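Local coordinates for protein heroin esterase (Rhodococcus sp., PDB 1LZL) that probably hydrolyses acetyl ester bonds, heroin's among them, as a serine esterase of the alpha/beta hydrolase fold, at residues A[47-52]-A[104-109]; A[80-85]-A[99-104]; A[135-140]-A[154-159]; A[255-260]-A[290-295]. All coordinates share one frame; numbering follows the deposited sequence. Where two conformers were deposited one is given.

Interaction 1. Residues A[47-52]-A[104-109]; sequences DGVSLR and EVAREL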
loop_
_atom_site.group_PDB
_atom_site.type_symbol
_atom_site.label_atom_id
_atom_site.label_comp_id
_atom_site.label_asym_id
_atom_site.label_seq_id
_atom_site.Cartn_x
_atom_site.Cartn_y
_atom_site.Cartn_z
ATOM N N ASP A 47 -3.411 22.699 -4.688
ATOM C CA ASP A 47 -2.504 23.748 -5.142
ATOM C C ASP A 47 -1.190 23.153 -5.628
ATOM O O ASP A 47 -0.630 22.293 -4.970
ATOM C CB ASP A 47 -2.205 24.765 -4.034
ATOM C CG ASP A 47 -1.635 26.050 -4.609
ATOM O OD1 ASP A 47 -2.241 26.651 -5.528
ATOM O OD2 ASP A 47 -0.554 26.453 -4.127
ATOM N N GLY A 48 -0.725 23.635 -6.774
ATOM C CA GLY A 48 0.487 23.281 -7.421
ATOM C C GLY A 48 0.450 21.932 -8.112
ATOM O O GLY A 48 1.499 21.493 -8.575
ATOM N N VAL A 49 -0.662 21.237 -8.198
ATOM C CA VAL A 49 -0.678 19.959 -8.919
ATOM C C VAL A 49 -1.950 19.863 -9.752
ATOM O O VAL A 49 -2.862 20.679 -9.545
ATOM C CB VAL A 49 -0.596 18.717 -8.003
ATOM C CG1 VAL A 49 0.588 18.787 -7.065
ATOM C CG2 VAL A 49 -1.898 18.535 -7.215
ATOM N N SER A 50 -1.986 18.917 -10.690
ATOM C CA SER A 50 -3.229 18.645 -11.416
ATOM C C SER A 50 -3.484 17.127 -11.461
ATOM O O SER A 50 -2.513 16.379 -11.370
ATOM C CB SER A 50 -3.263 19.264 -12.797
ATOM O OG SER A 50 -2.432 18.629 -13.729
ATOM N N LEU A 51 -4.733 16.742 -11.559
ATOM C CA LEU A 51 -5.156 15.336 -11.551
ATOM C C LEU A 51 -5.938 15.081 -12.811
ATOM O O LEU A 51 -6.868 15.833 -13.153
ATOM C CB LEU A 51 -5.960 15.046 -10.270
ATOM C CG LEU A 51 -6.263 13.577 -9.911
ATOM C CD1 LEU A 51 -6.605 13.392 -8.454
ATOM C CD2 LEU A 51 -7.424 13.019 -10.722
ATOM N N ARG A 52 -5.603 14.003 -13.514
ATOM C CA ARG A 52 -6.477 13.627 -14.625
ATOM C C ARG A 52 -6.582 12.100 -14.583
ATOM O O ARG A 52 -5.750 11.458 -13.967
ATOM C CB ARG A 52 -6.022 14.101 -15.984
ATOM C CG ARG A 52 -4.802 13.397 -16.563
ATOM C CD ARG A 52 -4.438 13.957 -17.945
ATOM N NE ARG A 52 -3.022 13.703 -18.214
ATOM C CZ ARG A 52 -2.539 12.899 -19.132
ATOM N NH1 ARG A 52 -3.379 12.231 -19.937
ATOM N NH2 ARG A 52 -1.224 12.729 -19.298
ATOM N N GLU A 104 0.703 15.173 -2.024
ATOM C CA GLU A 104 1.932 15.530 -1.299
ATOM C C GLU A 104 3.198 15.185 -2.061
ATOM O O GLU A 104 4.171 15.948 -2.184
ATOM C CB GLU A 104 1.920 14.867 0.110
ATOM C CG GLU A 104 3.077 15.395 0.960
ATOM C CD GLU A 104 3.169 14.870 2.377
ATOM O OE1 GLU A 104 2.636 13.751 2.600
ATOM O OE2 GLU A 104 3.773 15.535 3.279
ATOM N N VAL A 105 3.208 13.954 -2.592
ATOM C CA VAL A 105 4.395 13.489 -3.337
ATOM C C VAL A 105 4.596 14.362 -4.587
ATOM O O VAL A 105 5.715 14.786 -4.874
ATOM C CB VAL A 105 4.195 12.005 -3.702
ATOM C CG1 VAL A 105 5.186 11.564 -4.754
ATOM C CG2 VAL A 105 4.276 11.165 -2.414
ATOM N N ALA A 106 3.501 14.614 -5.316
ATOM C CA ALA A 106 3.654 15.391 -6.551
ATOM C C ALA A 106 4.111 16.806 -6.234
ATOM O O ALA A 106 5.006 17.375 -6.839
ATOM C CB ALA A 106 2.357 15.438 -7.333
ATOM N N ARG A 107 3.505 17.437 -5.230
ATOM C CA ARG A 107 3.855 18.816 -4.898
ATOM C C ARG A 107 5.247 18.918 -4.285
ATOM O O ARG A 107 6.043 19.781 -4.663
ATOM C CB ARG A 107 2.765 19.368 -3.953
ATOM C CG ARG A 107 3.045 20.808 -3.533
ATOM C CD ARG A 107 2.181 21.268 -2.361
ATOM N NE ARG A 107 0.791 21.424 -2.800
ATOM C CZ ARG A 107 -0.182 20.800 -2.141
ATOM N NH1 ARG A 107 0.127 20.034 -1.084
ATOM N NH2 ARG A 107 -1.420 20.963 -2.567
ATOM N N GLU A 108 5.610 18.044 -3.335
ATOM C CA GLU A 108 6.865 18.268 -2.615
ATOM C C GLU A 108 8.051 17.703 -3.377
ATOM O O GLU A 108 9.148 18.273 -3.281
ATOM C CB GLU A 108 6.861 17.622 -1.229
ATOM C CG GLU A 108 5.794 18.171 -0.301
ATOM C CD GLU A 108 5.974 19.676 -0.148
ATOM O OE1 GLU A 108 7.139 20.125 -0.172
ATOM O OE2 GLU A 108 4.959 20.384 -0.024
ATOM N N LEU A 109 7.867 16.610 -4.106
ATOM C CA LEU A 109 8.971 15.978 -4.790
ATOM C C LEU A 109 9.026 16.270 -6.287
ATOM O O LEU A 109 10.056 16.031 -6.910
ATOM C CB LEU A 109 8.897 14.433 -4.627
ATOM C CG LEU A 109 8.870 13.998 -3.171
ATOM C CD1 LEU A 109 8.996 12.477 -3.115
ATOM C CD2 LEU A 109 9.955 14.718 -2.362
#
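R107 reaches back from helix 99-109 to the backbone of D47, just ahead of V49, where the edge strand 49-56 of the alpha/beta hydrolase sheet begins. The grip is side-on: NE and NH2 of R107 both donate to one acceptor, the carbonyl O of D47. The bond from R107 NE to D47 O is 2.7 Å long, its donor tilted 25° from the carbonyl plane. That from R107 NH2 to D47 O is 2.9 Å and lies in this plane, on a lone pair. The oxygen sits close to the guanidinium plane, and the bend at chi3 (-71°) turns the arginine's end toward it. NH2 also donates to the carbonyl of S45, so one guanidinium ties down two carbonyls of the loop. A leucine in its place would probably leave the D47 carbonyl without these two donors and let the approach to the strand shift. The D47 carboxylate stays apart from this grip, its OD2 5.4 Å from R107 NE. Beside this polar grip V49 points toward the helix and also packs on V70 and V103. V49 CG1 lies 3.8 Å from A106 CB, equally near R107 CB, and 3.7 Å from the backbone N of R107.

Interaction 2. Residues A[80-85]-A[99-104]; sequences PVLLWI and DPFCVE
W84 leaves strand 79-85 toward helix 99-109 and meets F101 and C102 on successive parts of its length. With its CG anti to the backbone N (chi1 -180°), the indole extends straight off the strand. The base of the side chain meets C102: W84 CB lies 4.0 Å from C102 SG, and W84 CD1 comes to 3.7 Å from it. The sulfur sits oblique to the five-membered ring, a Cys sulfur-aromatic contact. Next along, NE1 makes a weak hydrogen bond with S98 OG. The six-membered ring then receives F101 in a T-shaped (edge-to-face) stack, centroids 4.8 Å apart and planes at 58°. F101 CD2 is 3.9 Å from W84 CE2 and about as far from CZ2, while farther out F101 CE2 approaches W84 CZ3 to 3.6 Å. That same CE2 touches CD2 of L82, two residues back on the strand. An alanine at W84 would probably deprive the F101 edge of its aromatic face and open a gap between helix and sheet. The two segments run nearly antiparallel, their axes 10.2 Å apart, within the beta-alpha-beta unit formed with strand 112-116. W84 is hemmed in by N115 of that strand on one flank and by G158 and Q159 of strand 153-159 on the other, with helix 99-109 covering it.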
loop_
_atom_site.group_PDB
_atom_site.type_symbol
_atom_site.label_atom_id
_atom_site.label_comp_id
_atom_site.label_asym_id
_atom_site.label_seq_id
_atom_site.Cartn_x
_atom_site.Cartn_y
_atom_site.Cartn_z
ATOM N N PRO A 80 10.250 11.275 -12.536
ATOM C CA PRO A 80 9.946 9.949 -11.962
ATOM C C PRO A 80 8.457 9.808 -11.665
ATOM O O PRO A 80 7.733 10.813 -11.540
ATOM C CB PRO A 80 10.724 9.948 -10.624
ATOM C CG PRO A 80 11.821 10.948 -10.812
ATOM C CD PRO A 80 11.193 12.031 -11.695
ATOM N N VAL A 81 8.013 8.542 -11.529
ATOM C CA VAL A 81 6.614 8.302 -11.190
ATOM C C VAL A 81 6.516 7.292 -10.040
ATOM O O VAL A 81 7.286 6.341 -9.996
ATOM C CB VAL A 81 5.825 7.806 -12.397
ATOM C CG1 VAL A 81 6.394 6.495 -12.935
ATOM C CG2 VAL A 81 4.325 7.652 -12.082
ATOM N N LEU A 82 5.564 7.506 -9.141
ATOM C CA LEU A 82 5.219 6.558 -8.098
ATOM C C LEU A 82 3.894 5.912 -8.505
ATOM O O LEU A 82 2.901 6.641 -8.612
ATOM C CB LEU A 82 5.079 7.257 -6.752
ATOM C CG LEU A 82 4.474 6.430 -5.596
ATOM C CD1 LEU A 82 5.366 5.232 -5.249
ATOM C CD2 LEU A 82 4.245 7.366 -4.406
ATOM N N LEU A 83 3.873 4.605 -8.707
ATOM C CA LEU A 83 2.604 3.875 -8.853
ATOM C C LEU A 83 2.149 3.609 -7.425
ATOM O O LEU A 83 2.870 2.978 -6.659
ATOM C CB LEU A 83 2.842 2.588 -9.649
ATOM C CG LEU A 83 1.593 1.774 -9.976
ATOM C CD1 LEU A 83 0.856 2.324 -11.159
ATOM C CD2 LEU A 83 1.934 0.311 -10.304
ATOM N N TRP A 84 0.981 4.097 -7.026
ATOM C CA TRP A 84 0.535 4.011 -5.658
ATOM C C TRP A 84 -0.739 3.181 -5.568
ATOM O O TRP A 84 -1.617 3.298 -6.437
ATOM C CB TRP A 84 0.219 5.442 -5.105
ATOM C CG TRP A 84 -0.236 5.322 -3.672
ATOM C CD1 TRP A 84 -1.488 5.479 -3.195
ATOM C CD2 TRP A 84 0.610 4.990 -2.576
ATOM N NE1 TRP A 84 -1.492 5.276 -1.845
ATOM C CE2 TRP A 84 -0.223 4.981 -1.437
ATOM C CE3 TRP A 84 1.965 4.716 -2.411
ATOM C CZ2 TRP A 84 0.241 4.700 -0.150
ATOM C CZ3 TRP A 84 2.451 4.433 -1.132
ATOM C CH2 TRP A 84 1.582 4.431 -0.008
ATOM N N ILE A 85 -0.843 2.368 -4.528
ATOM C CA ILE A 85 -1.951 1.431 -4.363
ATOM C C ILE A 85 -2.496 1.574 -2.955
ATOM O O ILE A 85 -1.828 1.330 -1.926
ATOM C CB ILE A 85 -1.446 -0.012 -4.625
ATOM C CG1 ILE A 85 -0.696 -0.096 -5.972
ATOM C CG2 ILE A 85 -2.582 -0.999 -4.543
ATOM C CD1 ILE A 85 0.095 -1.393 -6.134
ATOM N N ASP A 99 -5.724 10.333 -2.288
ATOM C CA ASP A 99 -5.345 11.622 -2.878
ATOM C C ASP A 99 -4.465 12.493 -1.982
ATOM O O ASP A 99 -3.515 13.070 -2.524
ATOM C CB ASP A 99 -6.607 12.420 -3.234
ATOM C CG ASP A 99 -7.286 12.067 -4.525
ATOM O OD1 ASP A 99 -6.844 11.161 -5.283
ATOM O OD2 ASP A 99 -8.313 12.713 -4.862
ATOM N N PRO A 100 -4.655 12.583 -0.674
ATOM C CA PRO A 100 -3.776 13.463 0.128
ATOM C C PRO A 100 -2.298 13.154 -0.037
ATOM O O PRO A 100 -1.474 14.021 -0.323
ATOM C CB PRO A 100 -4.271 13.215 1.559
ATOM C CG PRO A 100 -5.738 12.913 1.388
ATOM C CD PRO A 100 -5.719 11.997 0.177
ATOM N N PHE A 101 -1.958 11.873 0.076
ATOM C CA PHE A 101 -0.557 11.453 -0.046
ATOM C C PHE A 101 -0.057 11.665 -1.467
ATOM O O PHE A 101 1.084 12.103 -1.673
ATOM C CB PHE A 101 -0.382 9.978 0.380
ATOM C CG PHE A 101 1.065 9.497 0.287
ATOM C CD1 PHE A 101 2.053 10.151 1.034
ATOM C CD2 PHE A 101 1.406 8.444 -0.562
ATOM C CE1 PHE A 101 3.382 9.717 0.930
ATOM C CE2 PHE A 101 2.720 7.966 -0.627
ATOM C CZ PHE A 101 3.697 8.630 0.123
ATOM N N CYS A 102 -0.879 11.330 -2.461
ATOM C CA CYS A 102 -0.400 11.447 -3.854
ATOM C C CYS A 102 -0.140 12.915 -4.219
ATOM O O CYS A 102 0.822 13.236 -4.908
ATOM C CB CYS A 102 -1.416 10.780 -4.793
ATOM S SG CYS A 102 -1.474 8.983 -4.501
ATOM N N VAL A 103 -1.034 13.803 -3.733
ATOM C CA VAL A 103 -0.795 15.233 -3.947
ATOM C C VAL A 103 0.499 15.659 -3.260
ATOM O O VAL A 103 1.320 16.408 -3.808
ATOM C CB VAL A 103 -1.998 16.026 -3.417
ATOM C CG1 VAL A 103 -1.683 17.513 -3.268
ATOM C CG2 VAL A 103 -3.180 15.821 -4.364
ATOM N N GLU A 104 0.703 15.173 -2.024
ATOM C CA GLU A 104 1.932 15.530 -1.299
ATOM C C GLU A 104 3.198 15.185 -2.061
ATOM O O GLU A 104 4.171 15.948 -2.184
ATOM C CB GLU A 104 1.920 14.867 0.110
ATOM C CG GLU A 104 3.077 15.395 0.960
ATOM C CD GLU A 104 3.169 14.870 2.377
ATOM O OE1 GLU A 104 2.636 13.751 2.600
ATOM O OE2 GLU A 104 3.773 15.535 3.279
#

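Interaction 3. Residues A[135-140]-A[154-159]; sequences AALLYI and IAVGGQ. Unlike the reference sequence in segment 154-159: Q159 (reference Glu).
L137 lays one methyl, CD1, over two side chains of strand 153-159. L137 CD1 lies 3.7 Å from CG2 of I154 and 4.0 Å from CG2 of V156, so a single branch of the leucine bridges two residues on the same face of the strand. The leucine's CG stands anti to its own N (chi1 179°), which carries the branched end off the helix and down to the sheet. It passes I154 at a slant and meets V156 at about a right angle. Both strand residues offer their CG2 methyl. I140, one turn further along the helix, points to the sheet as well, but it is modelled in two conformers and its long approach to I154 is doubtful.

The contact is wholly apolar and buried. Helix and strand run nearly antiparallel, at 167°, with axes 10.8 Å apart. L137 also packs on L83 of the neighbouring strand and on T169 and A173 of helix 161-176, while V156 touches A166 and V170 of that helix. L137 therefore fills the groove where two helices meet over the sheet. A155 points to the opposite face of the strand, where it meets L82. This is the layered packing of an alpha/beta hydrolase, and beyond V156 the strand continues through G157 and G158 to a turn at S160 that fits the nucleophile elbow of such enzymes.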
loop_
_atom_site.group_PDB
_atom_site.type_symbol
_atom_site.label_atom_id
_atom_site.label_comp_id
_atom_site.label_asym_id
_atom_site.label_seq_id
_atom_site.Cartn_x
_atom_site.Cartn_y
_atom_site.Cartn_z
ATOM N N ALA A 135 -1.325 -4.390 -14.542
ATOM C CA ALA A 135 -1.771 -3.784 -15.800
ATOM C C ALA A 135 -1.486 -2.299 -15.824
ATOM O O ALA A 135 -1.076 -1.756 -16.863
ATOM C CB ALA A 135 -3.253 -4.068 -15.982
ATOM N N ALA A 136 -1.692 -1.618 -14.695
ATOM C CA ALA A 136 -1.424 -0.182 -14.606
ATOM C C ALA A 136 0.066 0.051 -14.755
ATOM O O ALA A 136 0.531 0.981 -15.410
ATOM C CB ALA A 136 -1.931 0.352 -13.244
ATOM N N LEU A 137 0.926 -0.791 -14.163
ATOM C CA LEU A 137 2.380 -0.669 -14.290
ATOM C C LEU A 137 2.818 -0.847 -15.735
ATOM O O LEU A 137 3.616 -0.039 -16.233
ATOM C CB LEU A 137 3.048 -1.700 -13.358
ATOM C CG LEU A 137 4.587 -1.685 -13.413
ATOM C CD1 LEU A 137 5.149 -0.344 -12.922
ATOM C CD2 LEU A 137 5.224 -2.832 -12.621
ATOM N N LEU A 138 2.306 -1.885 -16.383
ATOM C CA LEU A 138 2.610 -2.109 -17.820
ATOM C C LEU A 138 2.249 -0.889 -18.650
ATOM O O LEU A 138 2.996 -0.493 -19.548
ATOM C CB LEU A 138 1.822 -3.331 -18.299
ATOM C CG LEU A 138 2.374 -4.703 -17.880
ATOM C CD1 LEU A 138 1.409 -5.818 -18.249
ATOM C CD2 LEU A 138 3.707 -4.962 -18.597
ATOM N N TYR A 139 1.068 -0.345 -18.360
ATOM C CA TYR A 139 0.607 0.822 -19.119
ATOM C C TYR A 139 1.491 2.018 -18.872
ATOM O O TYR A 139 1.892 2.680 -19.851
ATOM C CB TYR A 139 -0.837 1.115 -18.695
ATOM C CG TYR A 139 -1.310 2.450 -19.251
ATOM C CD1 TYR A 139 -1.718 2.545 -20.580
ATOM C CD2 TYR A 139 -1.349 3.586 -18.438
ATOM C CE1 TYR A 139 -2.148 3.792 -21.040
ATOM C CE2 TYR A 139 -1.763 4.824 -18.882
ATOM C CZ TYR A 139 -2.169 4.882 -20.210
ATOM O OH TYR A 139 -2.580 6.098 -20.718
ATOM N N ILE A 140 1.749 2.385 -17.605
ATOM C CA ILE A 140 2.555 3.616 -17.400
ATOM C C ILE A 140 3.947 3.473 -17.996
ATOM O O ILE A 140 4.499 4.463 -18.501
ATOM C CB ILE A 140 2.587 4.125 -15.959
ATOM C CG1 ILE A 140 3.210 3.152 -14.982
ATOM C CG2 ILE A 140 1.171 4.550 -15.546
ATOM C CD1 ILE A 140 3.214 3.734 -13.570
ATOM N N ILE A 154 10.634 4.422 -12.065
ATOM C CA ILE A 154 9.296 4.062 -11.603
ATOM C C ILE A 154 9.424 3.443 -10.210
ATOM O O ILE A 154 10.187 2.485 -10.043
ATOM C CB ILE A 154 8.633 3.054 -12.556
ATOM C CG1 ILE A 154 8.547 3.622 -13.987
ATOM C CG2 ILE A 154 7.272 2.598 -12.022
ATOM C CD1 ILE A 154 8.192 2.550 -15.003
ATOM N N ALA A 155 8.679 3.991 -9.267
ATOM C CA ALA A 155 8.533 3.372 -7.942
ATOM C C ALA A 155 7.183 2.644 -7.878
ATOM O O ALA A 155 6.232 3.148 -8.480
ATOM C CB ALA A 155 8.644 4.368 -6.791
ATOM N N VAL A 156 7.060 1.564 -7.143
ATOM C CA VAL A 156 5.768 0.910 -6.881
ATOM C C VAL A 156 5.604 0.927 -5.371
ATOM O O VAL A 156 6.552 0.522 -4.658
ATOM C CB VAL A 156 5.708 -0.505 -7.442
ATOM C CG1 VAL A 156 4.359 -1.135 -7.070
ATOM C CG2 VAL A 156 5.874 -0.472 -8.965
ATOM N N GLY A 157 4.456 1.372 -4.875
ATOM C CA GLY A 157 4.277 1.436 -3.431
ATOM C C GLY A 157 2.841 1.328 -3.027
ATOM O O GLY A 157 1.919 1.472 -3.854
ATOM N N GLY A 158 2.573 1.087 -1.743
ATOM C CA GLY A 158 1.194 1.102 -1.285
ATOM C C GLY A 158 1.166 0.962 0.235
ATOM O O GLY A 158 2.207 0.750 0.851
ATOM N N GLN A 159 -0.040 1.087 0.795
ATOM C CA GLN A 159 -0.224 0.986 2.231
ATOM C C GLN A 159 -1.105 -0.214 2.564
ATOM O O GLN A 159 -2.119 -0.417 1.861
ATOM C CB GLN A 159 -0.911 2.281 2.761
ATOM C CG GLN A 159 -1.104 2.332 4.265
ATOM C CD GLN A 159 -1.608 3.652 4.805
ATOM O OE1 GLN A 159 -1.279 4.083 5.910
ATOM N NE2 GLN A 159 -2.441 4.341 4.029
#

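Interaction 4. Residues A[255-260]-A[290-295]; sequences STMELD and HGSALV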
loop_
_atom_site.group_PDB
_atom_site.type_symbol
_atom_site.label_atom_id
_atom_site.label_comp_id
_atom_site.label_asym_id
_atom_site.label_seq_id
_atom_site.Cartn_x
_atom_site.Cartn_y
_atom_site.Cartn_z
ATOM N N SER A 255 7.852 0.248 6.376
ATOM C CA SER A 255 7.547 0.702 7.726
ATOM C C SER A 255 6.505 -0.199 8.368
ATOM O O SER A 255 5.594 -0.748 7.735
ATOM C CB SER A 255 7.064 2.165 7.735
ATOM O OG SER A 255 5.866 2.252 6.934
ATOM N N THR A 256 6.623 -0.366 9.689
ATOM C CA THR A 256 5.663 -1.102 10.512
ATOM C C THR A 256 5.357 -0.271 11.750
ATOM O O THR A 256 6.042 0.692 12.141
ATOM C CB THR A 256 6.235 -2.484 10.910
ATOM O OG1 THR A 256 7.462 -2.290 11.640
ATOM C CG2 THR A 256 6.535 -3.343 9.686
ATOM N N MET A 257 4.249 -0.629 12.415
ATOM C CA MET A 257 3.759 0.038 13.610
ATOM C C MET A 257 3.756 -0.941 14.774
ATOM O O MET A 257 3.571 -2.128 14.584
ATOM C CB MET A 257 2.367 0.608 13.373
ATOM C CG MET A 257 2.287 1.522 12.165
ATOM S SD MET A 257 3.172 3.073 12.355
ATOM C CE MET A 257 4.017 3.241 10.805
ATOM N N GLU A 258 3.952 -0.389 15.984
ATOM C CA GLU A 258 4.141 -1.274 17.134
ATOM C C GLU A 258 2.964 -2.205 17.432
ATOM O O GLU A 258 3.148 -3.389 17.678
ATOM C CB GLU A 258 4.424 -0.380 18.349
ATOM C CG GLU A 258 4.691 -1.245 19.580
ATOM C CD GLU A 258 5.097 -0.507 20.833
ATOM O OE1 GLU A 258 5.808 0.510 20.712
ATOM O OE2 GLU A 258 4.718 -0.999 21.947
ATOM N N LEU A 259 1.767 -1.631 17.465
ATOM C CA LEU A 259 0.562 -2.317 17.893
ATOM C C LEU A 259 -0.254 -2.787 16.702
ATOM O O LEU A 259 -1.458 -3.041 16.798
ATOM C CB LEU A 259 -0.291 -1.405 18.802
ATOM C CG LEU A 259 0.386 -0.992 20.108
ATOM C CD1 LEU A 259 -0.569 -0.166 20.940
ATOM C CD2 LEU A 259 0.832 -2.194 20.929
ATOM N N ASP A 260 0.374 -2.980 15.547
ATOM C CA ASP A 260 -0.241 -3.525 14.347
ATOM C C ASP A 260 -0.057 -5.012 14.237
ATOM O O ASP A 260 1.091 -5.559 14.295
ATOM C CB ASP A 260 0.423 -2.825 13.156
ATOM C CG ASP A 260 -0.173 -3.125 11.804
ATOM O OD1 ASP A 260 -1.055 -4.010 11.694
ATOM O OD2 ASP A 260 0.229 -2.425 10.863
ATOM N N HIS A 290 -1.839 0.253 13.697
ATOM C CA HIS A 290 -2.165 0.228 12.274
ATOM C C HIS A 290 -2.990 1.412 11.812
ATOM O O HIS A 290 -4.144 1.524 12.253
ATOM C CB HIS A 290 -2.922 -1.064 11.970
ATOM C CG HIS A 290 -3.123 -1.227 10.481
ATOM N ND1 HIS A 290 -2.187 -1.839 9.695
ATOM C CD2 HIS A 290 -4.164 -0.907 9.663
ATOM C CE1 HIS A 290 -2.624 -1.876 8.423
ATOM N NE2 HIS A 290 -3.825 -1.319 8.393
ATOM N N GLY A 291 -2.507 2.287 10.934
ATOM C CA GLY A 291 -3.288 3.462 10.538
ATOM C C GLY A 291 -3.120 4.660 11.466
ATOM O O GLY A 291 -3.814 5.678 11.237
ATOM N N SER A 292 -2.224 4.621 12.459
ATOM C CA SER A 292 -2.070 5.849 13.270
ATOM C C SER A 292 -1.510 7.025 12.495
ATOM O O SER A 292 -1.592 8.219 12.914
ATOM C CB SER A 292 -1.263 5.542 14.544
ATOM O OG SER A 292 0.062 5.101 14.238
ATOM N N ALA A 293 -0.924 6.761 11.305
ATOM C CA ALA A 293 -0.544 7.877 10.425
ATOM C C ALA A 293 -1.738 8.759 10.094
ATOM O O ALA A 293 -1.573 9.918 9.736
ATOM C CB ALA A 293 0.045 7.329 9.134
ATOM N N LEU A 294 -2.960 8.224 10.178
ATOM C CA LEU A 294 -4.120 9.112 9.966
ATOM C C LEU A 294 -4.173 10.250 10.984
ATOM O O LEU A 294 -4.805 11.302 10.716
ATOM C CB LEU A 294 -5.387 8.266 10.010
ATOM C CG LEU A 294 -5.706 7.379 8.806
ATOM C CD1 LEU A 294 -6.849 6.433 9.154
ATOM C CD2 LEU A 294 -6.049 8.150 7.534
ATOM N N VAL A 295 -3.561 10.107 12.139
ATOM C CA VAL A 295 -3.435 11.171 13.142
ATOM C C VAL A 295 -2.226 12.001 12.756
ATOM O O VAL A 295 -1.130 11.842 13.259
ATOM C CB VAL A 295 -3.300 10.591 14.551
ATOM C CG1 VAL A 295 -3.455 11.686 15.621
ATOM C CG2 VAL A 295 -4.300 9.475 14.816
HETATM O O HOH W 1 -3.145 -1.730 15.139
#
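H290 and D260 are joined by a hydrogen bond from ND1 to OD2, 2.7 Å long and fairly straight at 163°. The acceptor lies in the imidazole plane, at the ring's edge, yet ND1 meets OD2 from above the carboxylate plane, 43° out of it, the two flat groups standing 75° apart. The carboxylate has a second hold: its other oxygen, OD1, accepts from the backbone N of L262, a cap at the turn that leads into helix 263-275. A water adds a backbone link, donating to L259 O at 2.7 Å and accepting from H290 N at 2.8 Å, so the histidine is tied down at both backbone and ring.

The remaining contacts are looser, of van der Waals kind. M257 CB approaches H290 N to 4.2 Å. The methionine, bent at chi2 and chi3, brings SD as near to OG of S292, a hydroxyl bonded to F289 O.

D260 follows strand 252-257 and H290 the strand 280-285, positions usual for acid and histidine in an alpha/beta hydrolase. With H290 also touching S160, the arrangement is consistent with a Ser-His-Asp triad, in which the D260 bond would fix the imidazole's rotation and probably leave NE2 to face the serine.

All four contacts reach one mixed sheet. Interactions 1 and 2 share helix 99-109 and E104, with centres about 8 Å apart, and interaction 2 is nested in the chain loop that interaction 1 closes. Together they fix that helix to an edge strand and to the central strand 79-85. Interaction 3 comes next along the chain, its centre about 10 Å from that of interaction 2. Strands 79-85 and 153-159 are neighbours, and helices 99-109 and 128-142 cover opposite faces. Interaction 4 closes last, with its centre about 23 Å from that of interaction 3. Packing of helices on both faces thus secures the sheet, while its strand ends present the probable catalytic residues, S160 following the strand of interaction 3.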